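Local coordinates for fructose-1,6-bisphosphatase (PDB 1XI6), which catalyses the hydrolysis of fructose 1,6-bisphosphate to fructose 6-phosphate and phosphate, using magnesium as cofactor, at residues 29-39 against 100-108. Numbering follows the deposited sequence.
Sequences IMPFFGNPDGG and FIAGIPFFA
F100 meets F33 edge to face: the F33 ring turns its edge to the F100 face, with centroids 5.8 Å apart and planes at 68°. The backbone joins in, since F33 CA lies over that face, 3.9 Å from the F100 ring centroid, a CH-pi contact. With CG anti to its own backbone N (chi1 -177°), F100 directs its ring to the 29-33 backbone, where its edge meets I29 O in the ring plane. F107 completes an aromatic cluster, its ring meeting that of F33 obliquely, and M30, its chain bent at chi2 and chi3, sets SD at the F107 ring edge, 3.8 Å from CE2 of F107, a Met-aromatic contact. Replacing F100 by alanine would probably leave F33 CA and the F33 ring edge without their aromatic face, and I29 CG2 without its neighbour.

One hydrogen bond crosses the contact, G34 N to F100 O at 2.9 Å and nearly straight (162°). Beside it G34 CA and G103 CA close to 3.6 Å; both glycines have positive phi, at which a CB would jam against the preceding carbonyl O. I101 packs CG2 against the N35 carbonyl and CD1 against G38 and G39, 3.9 Å from CD1 to G39 CA.

Beyond this tight part, the contact thins toward solvent at P36 and P105, each burying little; F33 CZ stays 4.4 Å from P105 CB. The loop after helix 11-28 thus joins the end of helix 97-102, with V54 of helix 53-66 touching F100 and I101, and L94 of strand 94-95, probably a magnesium ligand, touching F100 and F107.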
loop_
_atom_site.group_PDB
_atom_site.type_symbol
_atom_site.label_atom_id
_atom_site.label_comp_id
_atom_site.label_asym_id
_atom_site.label_seq_id
_atom_site.Cartn_x
_atom_site.Cartn_y
_atom_site.Cartn_z
ATOM N N ILE A 29 -2.166 -4.348 18.040
ATOM C CA ILE A 29 -2.630 -3.045 17.540
ATOM C C ILE A 29 -4.159 -2.941 17.364
ATOM O O ILE A 29 -4.729 -1.874 17.549
ATOM C CB ILE A 29 -1.810 -2.557 16.292
ATOM C CG1 ILE A 29 -0.426 -2.076 16.722
ATOM C CG2 ILE A 29 -2.476 -1.380 15.592
ATOM C CD1 ILE A 29 0.615 -3.121 16.763
ATOM N N MET A 30 -4.813 -4.049 17.037
ATOM C CA MET A 30 -6.270 -4.063 16.847
ATOM C C MET A 30 -7.111 -3.600 18.049
ATOM O O MET A 30 -8.139 -2.951 17.841
ATOM C CB MET A 30 -6.754 -5.433 16.355
ATOM C CG MET A 30 -6.681 -5.630 14.855
ATOM S SD MET A 30 -7.479 -4.307 13.937
ATOM C CE MET A 30 -9.204 -4.518 14.362
ATOM N N PRO A 31 -6.686 -3.933 19.302
ATOM C CA PRO A 31 -7.300 -3.322 20.491
ATOM C C PRO A 31 -7.470 -1.807 20.428
ATOM O O PRO A 31 -8.375 -1.281 21.058
ATOM C CB PRO A 31 -6.310 -3.660 21.601
ATOM C CG PRO A 31 -5.699 -4.911 21.189
ATOM C CD PRO A 31 -5.653 -4.917 19.696
ATOM N N PHE A 32 -6.617 -1.121 19.676
ATOM C CA PHE A 32 -6.640 0.342 19.617
ATOM C C PHE A 32 -7.543 0.937 18.549
ATOM O O PHE A 32 -7.591 2.146 18.408
ATOM C CB PHE A 32 -5.218 0.897 19.467
ATOM C CG PHE A 32 -4.337 0.603 20.641
ATOM C CD1 PHE A 32 -4.395 1.400 21.782
ATOM C CD2 PHE A 32 -3.460 -0.478 20.619
ATOM C CE1 PHE A 32 -3.594 1.124 22.882
ATOM C CE2 PHE A 32 -2.653 -0.761 21.718
ATOM C CZ PHE A 32 -2.720 0.044 22.852
ATOM N N PHE A 33 -8.257 0.094 17.807
ATOM C CA PHE A 33 -9.165 0.557 16.757
ATOM C C PHE A 33 -10.282 1.422 17.323
ATOM O O PHE A 33 -11.034 0.991 18.193
ATOM C CB PHE A 33 -9.734 -0.627 15.959
ATOM C CG PHE A 33 -10.764 -0.231 14.934
ATOM C CD1 PHE A 33 -10.403 0.510 13.805
ATOM C CD2 PHE A 33 -12.096 -0.592 15.099
ATOM C CE1 PHE A 33 -11.363 0.883 12.864
ATOM C CE2 PHE A 33 -13.053 -0.223 14.167
ATOM C CZ PHE A 33 -12.688 0.510 13.046
ATOM N N GLY A 34 -10.375 2.652 16.837
ATOM C CA GLY A 34 -11.402 3.577 17.303
ATOM C C GLY A 34 -11.081 4.368 18.560
ATOM O O GLY A 34 -11.804 5.297 18.898
ATOM N N ASN A 35 -10.002 4.000 19.250
ATOM C CA ASN A 35 -9.534 4.696 20.452
ATOM C C ASN A 35 -8.891 6.051 20.126
ATOM O O ASN A 35 -7.973 6.100 19.306
ATOM C CB ASN A 35 -8.543 3.806 21.197
ATOM C CG ASN A 35 -8.310 4.251 22.624
ATOM O OD1 ASN A 35 -8.130 5.439 22.900
ATOM N ND2 ASN A 35 -8.305 3.289 23.546
ATOM N N PRO A 36 -9.375 7.156 20.756
ATOM C CA PRO A 36 -8.792 8.489 20.474
ATOM C C PRO A 36 -7.354 8.663 20.989
ATOM O O PRO A 36 -6.592 9.438 20.403
ATOM C CB PRO A 36 -9.743 9.465 21.188
ATOM C CG PRO A 36 -10.942 8.664 21.577
ATOM C CD PRO A 36 -10.479 7.253 21.735
ATOM N N ASP A 37 -6.990 7.940 22.050
ATOM C CA ASP A 37 -5.655 8.039 22.663
ATOM C C ASP A 37 -4.521 7.622 21.739
ATOM O O ASP A 37 -3.380 8.067 21.920
ATOM C CB ASP A 37 -5.565 7.214 23.953
ATOM C CG ASP A 37 -6.621 7.608 24.987
ATOM O OD1 ASP A 37 -7.171 8.745 24.919
ATOM O OD2 ASP A 37 -6.898 6.762 25.871
ATOM N N GLY A 38 -4.834 6.771 20.761
ATOM C CA GLY A 38 -3.892 6.397 19.707
ATOM C C GLY A 38 -3.507 7.546 18.791
ATOM O O GLY A 38 -2.590 7.407 17.984
ATOM N N GLY A 39 -4.214 8.671 18.919
ATOM C CA GLY A 39 -3.946 9.883 18.142
ATOM C C GLY A 39 -3.071 10.910 18.853
ATOM O O GLY A 39 -2.773 11.962 18.291
ATOM N N PHE A 100 -8.119 4.622 11.197
ATOM C CA PHE A 100 -7.932 3.685 12.299
ATOM C C PHE A 100 -8.265 4.307 13.659
ATOM O O PHE A 100 -8.982 3.690 14.464
ATOM C CB PHE A 100 -6.513 3.124 12.314
ATOM C CG PHE A 100 -6.283 2.095 13.397
ATOM C CD1 PHE A 100 -5.867 2.475 14.676
ATOM C CD2 PHE A 100 -6.484 0.744 13.143
ATOM C CE1 PHE A 100 -5.659 1.526 15.671
ATOM C CE2 PHE A 100 -6.276 -0.208 14.135
ATOM C CZ PHE A 100 -5.860 0.186 15.397
ATOM N N ILE A 101 -7.747 5.509 13.913
ATOM C CA ILE A 101 -7.995 6.196 15.176
ATOM C C ILE A 101 -9.472 6.563 15.293
ATOM O O ILE A 101 -10.104 6.273 16.304
ATOM C CB ILE A 101 -7.079 7.441 15.361
ATOM C CG1 ILE A 101 -5.600 7.045 15.251
ATOM C CG2 ILE A 101 -7.352 8.131 16.703
ATOM C CD1 ILE A 101 -4.686 8.142 14.780
ATOM N N ALA A 102 -10.020 7.169 14.244
ATOM C CA ALA A 102 -11.428 7.579 14.217
ATOM C C ALA A 102 -12.475 6.440 14.354
ATOM O O ALA A 102 -13.632 6.708 14.684
ATOM C CB ALA A 102 -11.695 8.406 12.970
ATOM N N GLY A 103 -12.072 5.190 14.111
ATOM C CA GLY A 103 -12.999 4.063 14.081
ATOM C C GLY A 103 -13.627 3.808 12.710
ATOM O O GLY A 103 -14.638 3.111 12.603
ATOM N N ILE A 104 -13.027 4.386 11.668
ATOM C CA ILE A 104 -13.413 4.135 10.282
ATOM C C ILE A 104 -12.637 2.911 9.774
ATOM O O ILE A 104 -11.408 2.886 9.874
ATOM C CB ILE A 104 -13.164 5.389 9.400
ATOM C CG1 ILE A 104 -13.981 6.582 9.922
ATOM C CG2 ILE A 104 -13.473 5.108 7.924
ATOM C CD1 ILE A 104 -13.501 7.945 9.438
ATOM N N PRO A 105 -13.347 1.897 9.225
ATOM C CA PRO A 105 -12.743 0.593 8.920
ATOM C C PRO A 105 -12.015 0.489 7.583
ATOM O O PRO A 105 -12.234 -0.476 6.853
ATOM C CB PRO A 105 -13.943 -0.370 8.953
ATOM C CG PRO A 105 -15.171 0.483 8.955
ATOM C CD PRO A 105 -14.773 1.915 8.856
ATOM N N PHE A 106 -11.160 1.466 7.275
ATOM C CA PHE A 106 -10.201 1.380 6.161
ATOM C C PHE A 106 -8.781 1.650 6.576
ATOM O O PHE A 106 -8.364 2.809 6.739
ATOM C CB PHE A 106 -10.550 2.345 5.051
ATOM C CG PHE A 106 -11.698 1.918 4.267
ATOM C CD1 PHE A 106 -11.581 0.864 3.365
ATOM C CD2 PHE A 106 -12.920 2.552 4.428
ATOM C CE1 PHE A 106 -12.672 0.450 2.634
ATOM C CE2 PHE A 106 -14.028 2.155 3.702
ATOM C CZ PHE A 106 -13.900 1.103 2.803
ATOM N N PHE A 107 -8.041 0.561 6.728
ATOM C CA PHE A 107 -6.653 0.600 7.145
ATOM C C PHE A 107 -6.008 -0.725 6.804
ATOM O O PHE A 107 -6.687 -1.745 6.705
ATOM C CB PHE A 107 -6.515 0.939 8.643
ATOM C CG PHE A 107 -7.238 -0.004 9.558
ATOM C CD1 PHE A 107 -8.593 0.176 9.835
ATOM C CD2 PHE A 107 -6.564 -1.067 10.150
ATOM C CE1 PHE A 107 -9.262 -0.692 10.669
ATOM C CE2 PHE A 107 -7.221 -1.942 10.995
ATOM C CZ PHE A 107 -8.575 -1.758 11.260
ATOM N N ALA A 108 -4.691 -0.691 6.618
ATOM C CA ALA A 108 -3.916 -1.871 6.263
ATOM C C ALA A 108 -2.487 -1.796 6.798
ATOM O O ALA A 108 -1.985 -0.716 7.089
ATOM C CB ALA A 108 -3.911 -2.050 4.751
#